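Local coordinates for protein putative pyrazinamidase/nicotinamidase (Streptococcus mutans, PDB 3S2S) that probably hydrolyses nicotinamide and pyrazinamide to the corresponding acids, as a zinc-containing member of the isochorismatase family of cysteine hydrolases, at residues 36-41 and 81-86; 47-52 and 60-65; 161-166 and 186-191. All blocks are in the same frame, centred on the assembly; numbering follows the deposited sequence.

Contact 1 of 3, residues 36-41 and 81-86; sequences SKALIS and YIFFTI
S41 turns OG away from its own backbone N (chi1 -173°) and, with F84 CG set beside the backbone N of F84, the hydroxymethyl group and the ring come together at the same point of the strand pair. S41 CB lies 3.5 Å from F84 CD1, and OG keeps an equal distance to that carbon, so the whole CB-OG bond rests obliquely against one ortho-meta side of the ring. The other sheet face carries the crossing of I40 and F83: the delta methyl of I40 reaches F83 CB at 4.0 Å, while A38 CB meets F83 CE2 at 3.9 Å. Further along this face, I40 CG2 approaches T85 OG1 to 3.6 Å.

The strands 37-41 and 81-86 run parallel, with 22° between their directions, as neighbours in the parallel sheet of this alpha/beta fold. Their five hydrogen bonds use both directions. Y81, F83 and T85 donate to the carbonyls of K37, L39 and S41, whereas L39 and S41 donate to Y81 O and F83 O. The bond from S41 N to F83 O, 2.8 Å long, is straight (180° at the hydrogen). L39 CB packs on I82 CD1 at 3.9 Å, on the face also holding S41 and F84; helix 65-77, which links the two strands in a beta-alpha-beta connection, touches both L39 and I82 through T72 and A75.

Where the pair begins, S36 OG sits at the edge of the Y81 ring, in its plane. One water hydrogen-bonds both S36 OG and Y81 OH, at 2.6 Å each, and S36 OG has a second partner in R155 O. F95 of the second subunit packs on Y81, while F133 stacks on F83 and Y123 meets F84 edge-to-face.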
ATOM      1  N   SER A  36     -15.935 -16.177  -1.750  1.00 52.48           N
ATOM      2  CA  SER A  36     -15.182 -16.265  -3.000  1.00 43.78           C
ATOM      3  C   SER A  36     -13.752 -16.750  -2.768  1.00 29.01           C
ATOM      4  O   SER A  36     -13.094 -16.337  -1.771  1.00 31.06           O
ATOM      5  CB  SER A  36     -15.178 -14.909  -3.720  1.00 48.42           C
ATOM      6  OG  SER A  36     -16.479 -14.589  -4.188  1.00 55.41           O
ATOM      7  N   LYS A  37     -13.296 -17.661  -3.635  1.00 34.98           N
ATOM      8  CA  LYS A  37     -11.885 -18.095  -3.644  1.00 26.41           C
ATOM      9  C   LYS A  37     -11.207 -17.716  -4.949  1.00 23.08           C
ATOM     10  O   LYS A  37     -11.849 -17.643  -5.997  1.00 21.88           O
ATOM     11  CB  LYS A  37     -11.727 -19.607  -3.464  1.00 31.19           C
ATOM     12  CG  LYS A  37     -11.776 -20.107  -2.027  1.00 37.69           C
ATOM     13  CD  LYS A  37     -11.173 -21.516  -1.938  1.00 32.66           C
ATOM     14  CE  LYS A  37     -11.435 -22.153  -0.590  1.00 40.48           C
ATOM     15  NZ  LYS A  37     -10.988 -23.575  -0.617  1.00 37.91           N
ATOM     16  N   ALA A  38      -9.905 -17.474  -4.877  1.00 17.86           N
ATOM     17  CA  ALA A  38      -9.132 -17.237  -6.090  1.00 16.06           C
ATOM     18  C   ALA A  38      -7.914 -18.102  -6.108  1.00 17.83           C
ATOM     19  O   ALA A  38      -7.200 -18.178  -5.120  1.00 22.55           O
ATOM     20  CB  ALA A  38      -8.704 -15.773  -6.175  1.00 21.50           C
ATOM     21  N   LEU A  39      -7.671 -18.728  -7.253  1.00 16.99           N
ATOM     22  CA  LEU A  39      -6.471 -19.523  -7.435  1.00 16.19           C
ATOM     23  C   LEU A  39      -5.432 -18.653  -8.138  1.00 16.81           C
ATOM     24  O   LEU A  39      -5.728 -18.033  -9.155  1.00 19.53           O
ATOM     25  CB  LEU A  39      -6.783 -20.816  -8.214  1.00 16.38           C
ATOM     26  CG  LEU A  39      -5.526 -21.688  -8.341  1.00 22.84           C
ATOM     27  CD1 LEU A  39      -5.857 -23.164  -8.116  1.00 23.45           C
ATOM     28  CD2 LEU A  39      -4.754 -21.425  -9.637  1.00 22.56           C
ATOM     29  N   ILE A  40      -4.233 -18.573  -7.559  1.00 14.31           N
ATOM     30  CA  ILE A  40      -3.157 -17.756  -8.138  1.00 13.76           C
ATOM     31  C   ILE A  40      -2.173 -18.709  -8.803  1.00 18.07           C
ATOM     32  O   ILE A  40      -1.707 -19.632  -8.156  1.00 17.36           O
ATOM     33  CB  ILE A  40      -2.422 -16.896  -7.068  1.00 15.88           C
ATOM     34  CG1 ILE A  40      -3.406 -16.218  -6.109  1.00 16.30           C
ATOM     35  CG2 ILE A  40      -1.550 -15.815  -7.751  1.00 15.81           C
ATOM     36  CD1 ILE A  40      -4.472 -15.371  -6.797  1.00 20.24           C
ATOM     37  N   SER A  41      -1.903 -18.507 -10.100  1.00 14.84           N
ATOM     38  CA  SER A  41      -0.996 -19.369 -10.871  1.00 17.09           C
ATOM     39  C   SER A  41       0.291 -18.602 -11.098  1.00 16.40           C
ATOM     40  O   SER A  41       0.348 -17.688 -11.931  1.00 16.41           O
ATOM     41  CB  SER A  41      -1.625 -19.775 -12.205  1.00 17.84           C
ATOM     42  OG  SER A  41      -0.814 -20.740 -12.876  1.00 17.72           O
ATOM     43  N   TYR A  81     -12.096 -17.772  -9.108  1.00 21.43           N
ATOM     44  CA  TYR A  81     -11.401 -16.896 -10.047  1.00 19.66           C
ATOM     45  C   TYR A  81      -9.991 -17.425 -10.232  1.00 22.20           C
ATOM     46  O   TYR A  81      -9.407 -17.974  -9.286  1.00 22.85           O
ATOM     47  CB  TYR A  81     -11.358 -15.480  -9.465  1.00 16.47           C
ATOM     48  CG  TYR A  81     -12.764 -14.960  -9.207  1.00 21.66           C
ATOM     49  CD1 TYR A  81     -13.544 -14.476 -10.260  1.00 18.82           C
ATOM     50  CD2 TYR A  81     -13.305 -14.973  -7.935  1.00 21.05           C
ATOM     51  CE1 TYR A  81     -14.829 -14.019 -10.038  1.00 23.02           C
ATOM     52  CE2 TYR A  81     -14.592 -14.507  -7.701  1.00 20.52           C
ATOM     53  CZ  TYR A  81     -15.339 -14.035  -8.762  1.00 23.33           C
ATOM     54  OH  TYR A  81     -16.609 -13.575  -8.539  1.00 24.96           O
ATOM     55  N   ILE A  82      -9.440 -17.256 -11.433  1.00 16.98           N
ATOM     56  CA  ILE A  82      -8.103 -17.767 -11.734  1.00 17.19           C
ATOM     57  C   ILE A  82      -7.224 -16.621 -12.193  1.00 16.79           C
ATOM     58  O   ILE A  82      -7.590 -15.915 -13.134  1.00 19.53           O
ATOM     59  CB  ILE A  82      -8.139 -18.784 -12.896  1.00 16.45           C
ATOM     60  CG1 ILE A  82      -9.200 -19.880 -12.683  1.00 22.71           C
ATOM     61  CG2 ILE A  82      -6.727 -19.368 -13.138  1.00 19.70           C
ATOM     62  CD1 ILE A  82      -8.969 -20.780 -11.459  1.00 25.73           C
ATOM     63  N   PHE A  83      -6.090 -16.409 -11.520  1.00 15.08           N
ATOM     64  CA  PHE A  83      -5.185 -15.304 -11.864  1.00 16.45           C
ATOM     65  C   PHE A  83      -3.812 -15.839 -12.238  1.00 18.14           C
ATOM     66  O   PHE A  83      -3.107 -16.388 -11.384  1.00 19.22           O
ATOM     67  CB  PHE A  83      -5.019 -14.350 -10.675  1.00 15.73           C
ATOM     68  CG  PHE A  83      -6.257 -13.562 -10.352  1.00 17.12           C
ATOM     69  CD1 PHE A  83      -6.407 -12.268 -10.850  1.00 17.32           C
ATOM     70  CD2 PHE A  83      -7.272 -14.107  -9.569  1.00 16.32           C
ATOM     71  CE1 PHE A  83      -7.552 -11.518 -10.573  1.00 16.64           C
ATOM     72  CE2 PHE A  83      -8.421 -13.352  -9.279  1.00 17.28           C
ATOM     73  CZ  PHE A  83      -8.558 -12.071  -9.778  1.00 19.46           C
ATOM     74  N   PHE A  84      -3.435 -15.693 -13.505  1.00 15.79           N
ATOM     75  CA  PHE A  84      -2.069 -16.000 -13.940  1.00 15.58           C
ATOM     76  C   PHE A  84      -1.203 -14.774 -13.681  1.00 20.89           C
ATOM     77  O   PHE A  84      -1.419 -13.725 -14.284  1.00 21.94           O
ATOM     78  CB  PHE A  84      -2.036 -16.402 -15.420  1.00 16.01           C
ATOM     79  CG  PHE A  84      -2.724 -17.719 -15.682  1.00 16.02           C
ATOM     80  CD1 PHE A  84      -2.019 -18.900 -15.580  1.00 16.82           C
ATOM     81  CD2 PHE A  84      -4.074 -17.766 -15.987  1.00 18.32           C
ATOM     82  CE1 PHE A  84      -2.636 -20.108 -15.789  1.00 18.93           C
ATOM     83  CE2 PHE A  84      -4.713 -18.979 -16.201  1.00 21.96           C
ATOM     84  CZ  PHE A  84      -3.976 -20.161 -16.112  1.00 21.61           C
ATOM     85  N   THR A  85      -0.236 -14.904 -12.777  1.00 14.59           N
ATOM     86  CA  THR A  85       0.556 -13.737 -12.377  1.00 12.41           C
ATOM     87  C   THR A  85       1.981 -14.051 -12.792  1.00 17.90           C
ATOM     88  O   THR A  85       2.638 -14.933 -12.231  1.00 17.12           O
ATOM     89  CB  THR A  85       0.416 -13.467 -10.872  1.00 14.70           C
ATOM     90  OG1 THR A  85       0.902 -14.597 -10.128  1.00 16.47           O
ATOM     91  CG2 THR A  85      -1.052 -13.202 -10.544  1.00 16.23           C
ATOM     92  N   ILE A  86       2.425 -13.349 -13.830  1.00 14.77           N
ATOM     93  CA  ILE A  86       3.552 -13.810 -14.626  1.00 17.10           C
ATOM     94  C   ILE A  86       4.611 -12.742 -14.801  1.00 17.93           C
ATOM     95  O   ILE A  86       4.345 -11.674 -15.358  1.00 16.61           O
ATOM     96  CB  ILE A  86       3.085 -14.218 -16.047  1.00 15.94           C
ATOM     97  CG1 ILE A  86       1.900 -15.191 -15.973  1.00 17.05           C
ATOM     98  CG2 ILE A  86       4.249 -14.784 -16.868  1.00 16.41           C
ATOM     99  CD1 ILE A  86       2.223 -16.577 -15.362  1.00 18.55           C
TER
HETATM  100  O   HOH W   1     -17.409 -13.080  -6.107  1.00 37.24           O

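Contact 2 of 3, residues 47-52 and 60-65; sequences DFVADD and PAQAIS. With CAD (cacodylic acid), chain F.
Q62 NE2 is gripped by two acceptors of the 47-52 segment, V49 O at 2.8 Å and D51 OD1 at 2.9 Å. The first bond is nearly straight, 165° at the hydrogen, and lies in both the amide plane and the carbonyl plane. The second is less regular: NE2 comes from above the carboxylate, 49° out of its plane, and the Q62 and D51 side chains cross at about a right angle. With both amide hydrogens engaged in different directions, the rotation of the Q62 amide is fixed. D51 is exposed and V49 buried, so the amide links a buried carbonyl to a surface carboxylate.

The extended Q62 chain and the V49 side chain run antiparallel past one another, bringing Q62 CG to 3.8 Å from V49 CG1. That valine methyl, held anti to the backbone N by chi1 of -175°, also packs on A61 CB at 4.0 Å. V49 closes helix 46-49, and A50 is the first residue to leave helical geometry, so the amide takes up a carbonyl at the C-terminal end of a short helix. On the partner segment, Q62 to S65 form a type I beta turn, with S65 N bonded to Q62 O at 3.1 Å. The contact thus pins two short helices, 46-49 and 59-62, of the connection between strand 37-42 and helix 65-77; Y116 covers both V49 and Q62.

One residue before V49, F48 faces the ligand pocket. Methyl C1 of the bound cacodylic acid stands 3.3 Å above the ring plane, over its centre, as in a CH-pi contact, and F48 CZ is the closest ring atom to C1 at 3.4 Å. The same ring meets H105, one of the zinc ligands.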
ATOM      1  N   ASP A  47      10.495 -20.434 -19.179  1.00 24.00           N
ATOM      2  CA  ASP A  47      11.793 -20.054 -18.608  1.00 26.23           C
ATOM      3  C   ASP A  47      12.046 -20.563 -17.193  1.00 24.18           C
ATOM      4  O   ASP A  47      13.201 -20.734 -16.790  1.00 26.99           O
ATOM      5  CB  ASP A  47      12.020 -18.540 -18.668  1.00 25.23           C
ATOM      6  CG  ASP A  47      12.606 -18.097 -19.997  1.00 27.78           C
ATOM      7  OD1 ASP A  47      13.216 -18.948 -20.697  1.00 27.25           O
ATOM      8  OD2 ASP A  47      12.442 -16.918 -20.342  1.00 24.75           O
ATOM      9  N   PHE A  48      10.980 -20.831 -16.443  1.00 22.54           N
ATOM     10  CA  PHE A  48      11.134 -21.339 -15.082  1.00 20.89           C
ATOM     11  C   PHE A  48      11.021 -22.854 -14.949  1.00 21.93           C
ATOM     12  O   PHE A  48      11.321 -23.398 -13.886  1.00 25.73           O
ATOM     13  CB  PHE A  48      10.114 -20.687 -14.151  1.00 21.21           C
ATOM     14  CG  PHE A  48      10.424 -19.251 -13.848  1.00 20.93           C
ATOM     15  CD1 PHE A  48      11.580 -18.910 -13.165  1.00 31.80           C
ATOM     16  CD2 PHE A  48       9.565 -18.241 -14.252  1.00 23.31           C
ATOM     17  CE1 PHE A  48      11.871 -17.569 -12.877  1.00 30.69           C
ATOM     18  CE2 PHE A  48       9.851 -16.904 -13.966  1.00 22.80           C
ATOM     19  CZ  PHE A  48      11.009 -16.582 -13.282  1.00 23.68           C
ATOM     20  N   VAL A  49      10.586 -23.520 -16.012  1.00 22.38           N
ATOM     21  CA  VAL A  49      10.207 -24.926 -15.918  1.00 22.85           C
ATOM     22  C   VAL A  49      10.908 -25.815 -16.952  1.00 24.39           C
ATOM     23  O   VAL A  49      11.356 -26.915 -16.621  1.00 27.55           O
ATOM     24  CB  VAL A  49       8.682 -25.097 -16.043  1.00 22.13           C
ATOM     25  CG1 VAL A  49       8.266 -26.571 -15.826  1.00 23.00           C
ATOM     26  CG2 VAL A  49       7.961 -24.158 -15.037  1.00 21.34           C
ATOM     27  N   ALA A  50      10.985 -25.341 -18.192  1.00 26.31           N
ATOM     28  CA  ALA A  50      11.436 -26.181 -19.307  1.00 24.76           C
ATOM     29  C   ALA A  50      12.920 -26.530 -19.220  1.00 30.33           C
ATOM     30  O   ALA A  50      13.712 -25.824 -18.602  1.00 31.44           O
ATOM     31  CB  ALA A  50      11.113 -25.509 -20.641  1.00 28.25           C
ATOM     32  N   ASP A  51      13.301 -27.649 -19.829  1.00 28.41           N
ATOM     33  CA  ASP A  51      14.712 -27.983 -19.892  1.00 34.19           C
ATOM     34  C   ASP A  51      15.572 -26.809 -20.382  1.00 31.14           C
ATOM     35  O   ASP A  51      16.622 -26.528 -19.814  1.00 36.72           O
ATOM     36  CB  ASP A  51      14.932 -29.207 -20.794  1.00 34.76           C
ATOM     37  CG  ASP A  51      14.527 -30.510 -20.125  1.00 41.18           C
ATOM     38  OD1 ASP A  51      14.417 -30.546 -18.878  1.00 39.70           O
ATOM     39  OD2 ASP A  51      14.337 -31.515 -20.850  1.00 42.62           O
ATOM     40  N   ASP A  52      15.129 -26.121 -21.430  1.00 34.00           N
ATOM     41  CA  ASP A  52      15.949 -25.064 -22.030  1.00 37.11           C
ATOM     42  C   ASP A  52      15.616 -23.663 -21.487  1.00 36.35           C
ATOM     43  O   ASP A  52      16.080 -22.658 -22.021  1.00 36.54           O
ATOM     44  CB  ASP A  52      15.834 -25.091 -23.556  1.00 48.58           C
ATOM     45  CG  ASP A  52      14.401 -24.941 -24.034  1.00 67.08           C
ATOM     46  OD1 ASP A  52      13.473 -25.003 -23.197  1.00 70.14           O
ATOM     47  OD2 ASP A  52      14.201 -24.759 -25.254  1.00 75.54           O
ATOM     48  N   PRO A  60      12.204 -30.899 -10.910  1.00 27.97           N
ATOM     49  CA  PRO A  60      11.206 -30.722  -9.849  1.00 26.25           C
ATOM     50  C   PRO A  60      10.035 -29.847 -10.302  1.00 26.47           C
ATOM     51  O   PRO A  60       8.893 -30.096  -9.913  1.00 24.62           O
ATOM     52  CB  PRO A  60      11.989 -30.007  -8.737  1.00 28.44           C
ATOM     53  CG  PRO A  60      13.399 -30.373  -8.979  1.00 32.07           C
ATOM     54  CD  PRO A  60      13.561 -30.539 -10.465  1.00 31.41           C
ATOM     55  N   ALA A  61      10.310 -28.827 -11.105  1.00 24.68           N
ATOM     56  CA  ALA A  61       9.221 -27.959 -11.571  1.00 24.31           C
ATOM     57  C   ALA A  61       8.390 -28.675 -12.628  1.00 24.03           C
ATOM     58  O   ALA A  61       7.163 -28.554 -12.657  1.00 23.54           O
ATOM     59  CB  ALA A  61       9.762 -26.638 -12.114  1.00 23.42           C
ATOM     60  N   GLN A  62       9.050 -29.467 -13.480  1.00 22.87           N
ATOM     61  CA  GLN A  62       8.310 -30.190 -14.514  1.00 21.00           C
ATOM     62  C   GLN A  62       7.409 -31.235 -13.873  1.00 27.51           C
ATOM     63  O   GLN A  62       6.347 -31.562 -14.394  1.00 25.50           O
ATOM     64  CB  GLN A  62       9.270 -30.859 -15.502  1.00 26.40           C
ATOM     65  CG  GLN A  62       9.985 -29.883 -16.431  1.00 23.89           C
ATOM     66  CD  GLN A  62      11.327 -30.407 -16.894  1.00 31.74           C
ATOM     67  OE1 GLN A  62      11.532 -31.620 -16.984  1.00 35.61           O
ATOM     68  NE2 GLN A  62      12.250 -29.498 -17.202  1.00 30.72           N
ATOM     69  N   ALA A  63       7.835 -31.742 -12.721  1.00 25.53           N
ATOM     70  CA  ALA A  63       7.111 -32.812 -12.054  1.00 26.88           C
ATOM     71  C   ALA A  63       5.690 -32.419 -11.669  1.00 26.66           C
ATOM     72  O   ALA A  63       4.813 -33.288 -11.565  1.00 27.90           O
ATOM     73  CB  ALA A  63       7.885 -33.308 -10.837  1.00 27.03           C
ATOM     74  N   ILE A  64       5.442 -31.123 -11.476  1.00 23.41           N
ATOM     75  CA  ILE A  64       4.110 -30.692 -11.068  1.00 20.84           C
ATOM     76  C   ILE A  64       3.186 -30.317 -12.215  1.00 21.98           C
ATOM     77  O   ILE A  64       2.067 -29.860 -11.980  1.00 22.54           O
ATOM     78  CB  ILE A  64       4.151 -29.525 -10.043  1.00 23.46           C
ATOM     79  CG1 ILE A  64       4.674 -28.228 -10.683  1.00 21.55           C
ATOM     80  CG2 ILE A  64       4.995 -29.920  -8.838  1.00 25.98           C
ATOM     81  CD1 ILE A  64       4.428 -26.976  -9.799  1.00 21.17           C
ATOM     82  N   SER A  65       3.638 -30.524 -13.445  1.00 22.05           N
ATOM     83  CA  SER A  65       2.893 -30.012 -14.600  1.00 26.63           C
ATOM     84  C   SER A  65       1.448 -30.533 -14.695  1.00 26.77           C
ATOM     85  O   SER A  65       0.518 -29.770 -14.945  1.00 25.09           O
ATOM     86  CB  SER A  65       3.661 -30.259 -15.898  1.00 27.47           C
ATOM     87  OG  SER A  65       2.912 -29.803 -17.010  1.00 27.35           O
TER
HETATM   88 AS   CAD F 185      10.095 -16.787  -8.897  0.80 24.59          AS
HETATM   89  C1  CAD F 185       9.357 -17.591 -10.511  1.00 19.95           C
HETATM   90  C2  CAD F 185      11.888 -16.021  -9.236  1.00 26.46           C
HETATM   91  O1  CAD F 185      10.011 -17.762  -7.588  1.00 32.58           O

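Contact 3 of 3, residues 161-166 and 186-191; sequences VLTGVL and EVVQSA. With CAD (cacodylic acid), chain F.
This is a parallel strand pairing inside a beta-alpha-beta unit: strand 159-165, helix 167-180 and strand 184-188, with the first strand running on into the ligand pocket. The strand segments run at 32° to each other, and two bonds join them. L162 N donates to E186 O at 2.8 Å, while the return bond from V188 N to L162 O is weak at 3.3 Å. Beyond V188 a type I turn to A191 swings the 186-191 segment round, and pairing resumes when G164 N meets A191 O at 2.8 Å. G164 has phi 118°, and at its backbone angles a CB would press on the carbonyl oxygen of T163.

On the sheet face that carries V161 and E186, V161 CG1 touches V188 CG2 at 3.6 Å, and T163 CG2 runs beside V188 CG2, 4.2 Å away. The other methyl of V161, CG2, lies 3.3 Å from E186 OE1, which salt-bridges K37 NZ. Past the corner, the V165-L166 peptide is cis, and L166 N donates to O1 of the cacodylic acid at 2.7 Å, almost straight (173°). C170 N also bonds the ligand, and two backbone N-H groups meeting it are consistent with the oxyanion hole of this family.

Strand 37-42 lies on one flank of 159-165, I40 O receiving the T163 hydroxyl, strand 214-216 pairs with 184-188 beyond, and helix 65-77 covers T163 and A191.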
ATOM      1  N   VAL A 161      -5.579 -19.384  -3.142  1.00 16.48           N
ATOM      2  CA  VAL A 161      -4.997 -20.709  -3.297  1.00 14.39           C
ATOM      3  C   VAL A 161      -3.757 -20.551  -4.150  1.00 16.93           C
ATOM      4  O   VAL A 161      -3.861 -20.165  -5.306  1.00 18.25           O
ATOM      5  CB  VAL A 161      -5.986 -21.662  -3.944  1.00 19.73           C
ATOM      6  CG1 VAL A 161      -5.393 -23.066  -4.019  1.00 21.61           C
ATOM      7  CG2 VAL A 161      -7.289 -21.677  -3.132  1.00 20.22           C
ATOM      8  N   LEU A 162      -2.588 -20.816  -3.577  1.00 16.04           N
ATOM      9  CA  LEU A 162      -1.336 -20.541  -4.283  1.00 17.80           C
ATOM     10  C   LEU A 162      -0.783 -21.775  -4.981  1.00 16.87           C
ATOM     11  O   LEU A 162      -0.729 -22.848  -4.385  1.00 18.14           O
ATOM     12  CB  LEU A 162      -0.287 -19.990  -3.317  1.00 14.64           C
ATOM     13  CG  LEU A 162      -0.755 -18.772  -2.515  1.00 15.01           C
ATOM     14  CD1 LEU A 162       0.410 -18.308  -1.645  1.00 17.39           C
ATOM     15  CD2 LEU A 162      -1.209 -17.645  -3.454  1.00 17.63           C
ATOM     16  N   THR A 163      -0.393 -21.610  -6.241  1.00 14.02           N
ATOM     17  CA  THR A 163       0.240 -22.671  -7.015  1.00 15.11           C
ATOM     18  C   THR A 163       1.362 -22.038  -7.821  1.00 17.35           C
ATOM     19  O   THR A 163       1.354 -20.832  -8.049  1.00 17.61           O
ATOM     20  CB  THR A 163      -0.743 -23.305  -8.046  1.00 19.38           C
ATOM     21  OG1 THR A 163      -1.124 -22.314  -9.032  1.00 20.06           O
ATOM     22  CG2 THR A 163      -1.998 -23.858  -7.357  1.00 17.99           C
ATOM     23  N   GLY A 164       2.307 -22.856  -8.279  1.00 17.66           N
ATOM     24  CA  GLY A 164       3.336 -22.352  -9.180  1.00 17.81           C
ATOM     25  C   GLY A 164       4.732 -22.457  -8.602  1.00 20.52           C
ATOM     26  O   GLY A 164       4.982 -23.303  -7.750  1.00 18.02           O
ATOM     27  N   VAL A 165       5.632 -21.587  -9.058  1.00 17.35           N
ATOM     28  CA  VAL A 165       7.062 -21.664  -8.730  1.00 16.73           C
ATOM     29  C   VAL A 165       7.601 -20.251  -8.482  1.00 17.25           C
ATOM     30  O   VAL A 165       6.978 -19.281  -8.906  1.00 17.49           O
ATOM     31  CB  VAL A 165       7.872 -22.344  -9.893  1.00 15.45           C
ATOM     32  CG1 VAL A 165       7.422 -23.793 -10.098  1.00 19.61           C
ATOM     33  CG2 VAL A 165       7.710 -21.556 -11.172  1.00 18.01           C
ATOM     34  N   LEU A 166       8.723 -20.106  -7.763  1.00 18.32           N
ATOM     35  CA  LEU A 166       9.350 -21.169  -6.994  1.00 19.96           C
ATOM     36  C   LEU A 166       8.786 -21.027  -5.580  1.00 19.28           C
ATOM     37  O   LEU A 166       8.470 -19.906  -5.130  1.00 18.50           O
ATOM     38  CB  LEU A 166      10.864 -20.966  -6.934  1.00 25.33           C
ATOM     39  CG  LEU A 166      11.702 -21.091  -8.210  1.00 32.34           C
ATOM     40  CD1 LEU A 166      13.176 -20.985  -7.828  1.00 39.55           C
ATOM     41  CD2 LEU A 166      11.428 -22.400  -8.879  1.00 32.58           C
ATOM     42  N   GLU A 186      -4.272 -20.858   1.144  1.00 16.36           N
ATOM     43  CA  GLU A 186      -4.086 -22.290   0.957  1.00 18.10           C
ATOM     44  C   GLU A 186      -2.917 -22.451   0.002  1.00 23.67           C
ATOM     45  O   GLU A 186      -2.723 -21.630  -0.899  1.00 22.82           O
ATOM     46  CB  GLU A 186      -5.352 -22.926   0.380  1.00 21.71           C
ATOM     47  CG  GLU A 186      -6.558 -22.747   1.282  1.00 23.84           C
ATOM     48  CD  GLU A 186      -7.824 -23.420   0.758  1.00 32.00           C
ATOM     49  OE1 GLU A 186      -7.975 -23.545  -0.470  1.00 31.65           O
ATOM     50  OE2 GLU A 186      -8.672 -23.841   1.585  1.00 38.54           O
ATOM     51  N   VAL A 187      -2.116 -23.487   0.216  1.00 19.75           N
ATOM     52  CA  VAL A 187      -1.052 -23.806  -0.725  1.00 21.43           C
ATOM     53  C   VAL A 187      -1.229 -25.248  -1.147  1.00 23.13           C
ATOM     54  O   VAL A 187      -1.369 -26.137  -0.306  1.00 22.79           O
ATOM     55  CB  VAL A 187       0.331 -23.647  -0.085  1.00 21.94           C
ATOM     56  CG1 VAL A 187       1.425 -23.985  -1.106  1.00 26.81           C
ATOM     57  CG2 VAL A 187       0.500 -22.231   0.449  1.00 26.29           C
ATOM     58  N   VAL A 188      -1.234 -25.506  -2.447  1.00 22.51           N
ATOM     59  CA  VAL A 188      -1.450 -26.871  -2.909  1.00 21.99           C
ATOM     60  C   VAL A 188      -0.085 -27.533  -3.051  1.00 24.71           C
ATOM     61  O   VAL A 188       0.669 -27.195  -3.954  1.00 19.10           O
ATOM     62  CB  VAL A 188      -2.179 -26.880  -4.267  1.00 26.11           C
ATOM     63  CG1 VAL A 188      -2.410 -28.328  -4.774  1.00 24.90           C
ATOM     64  CG2 VAL A 188      -3.492 -26.094  -4.164  1.00 24.86           C
ATOM     65  N   GLN A 189       0.260 -28.443  -2.136  1.00 22.35           N
ATOM     66  CA  GLN A 189       1.630 -28.939  -2.091  1.00 22.65           C
ATOM     67  C   GLN A 189       2.077 -29.602  -3.395  1.00 22.70           C
ATOM     68  O   GLN A 189       3.238 -29.475  -3.800  1.00 23.61           O
ATOM     69  CB  GLN A 189       1.857 -29.901  -0.903  1.00 24.42           C
ATOM     70  CG  GLN A 189       3.307 -30.390  -0.831  1.00 27.92           C
ATOM     71  CD  GLN A 189       3.664 -31.061   0.489  1.00 42.41           C
ATOM     72  OE1 GLN A 189       2.878 -31.065   1.437  1.00 45.64           O
ATOM     73  NE2 GLN A 189       4.868 -31.621   0.556  1.00 43.17           N
ATOM     74  N   SER A 190       1.157 -30.306  -4.051  1.00 18.89           N
ATOM     75  CA  SER A 190       1.496 -31.041  -5.271  1.00 21.89           C
ATOM     76  C   SER A 190       1.600 -30.118  -6.475  1.00 22.69           C
ATOM     77  O   SER A 190       1.944 -30.552  -7.575  1.00 22.92           O
ATOM     78  CB  SER A 190       0.437 -32.114  -5.536  1.00 27.28           C
ATOM     79  OG  SER A 190      -0.835 -31.523  -5.761  1.00 32.32           O
ATOM     80  N   ALA A 191       1.308 -28.836  -6.262  1.00 19.62           N
ATOM     81  CA  ALA A 191       1.313 -27.877  -7.372  1.00 18.76           C
ATOM     82  C   ALA A 191       2.193 -26.654  -7.100  1.00 19.38           C
ATOM     83  O   ALA A 191       1.955 -25.576  -7.654  1.00 19.57           O
ATOM     84  CB  ALA A 191      -0.108 -27.448  -7.682  1.00 19.67           C
TER
HETATM   85 AS   CAD F 185      10.095 -16.787  -8.897  0.80 24.59          AS
HETATM   86  C1  CAD F 185       9.357 -17.591 -10.511  1.00 19.95           C
HETATM   87  C2  CAD F 185      11.888 -16.021  -9.236  1.00 26.46           C
HETATM   88  O1  CAD F 185      10.011 -17.762  -7.588  1.00 32.58           O

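In the fold
From the N terminus, strand 37-42 is followed, after a short link, by helix 46-49. Contact 2 then closes a short loop between 47-52 and 60-65, and helix 65-77 carries the chain back to strand 81-87, where contact 1 closes; contact 2 is therefore nested inside it. Contact 3 follows in series, closing the loop around helix 167-180. Contacts 1 and 3 share the sheet, since 37-42 is flanked by 81-87 and 159-165, and I40 N lies 2.8 Å from V161 O. Contacts 2 and 3 meet through I64 against S190 and A191, and through F48 and A61 against V165, and both reach the cacodylic acid. Contacts 1 and 2 do not touch.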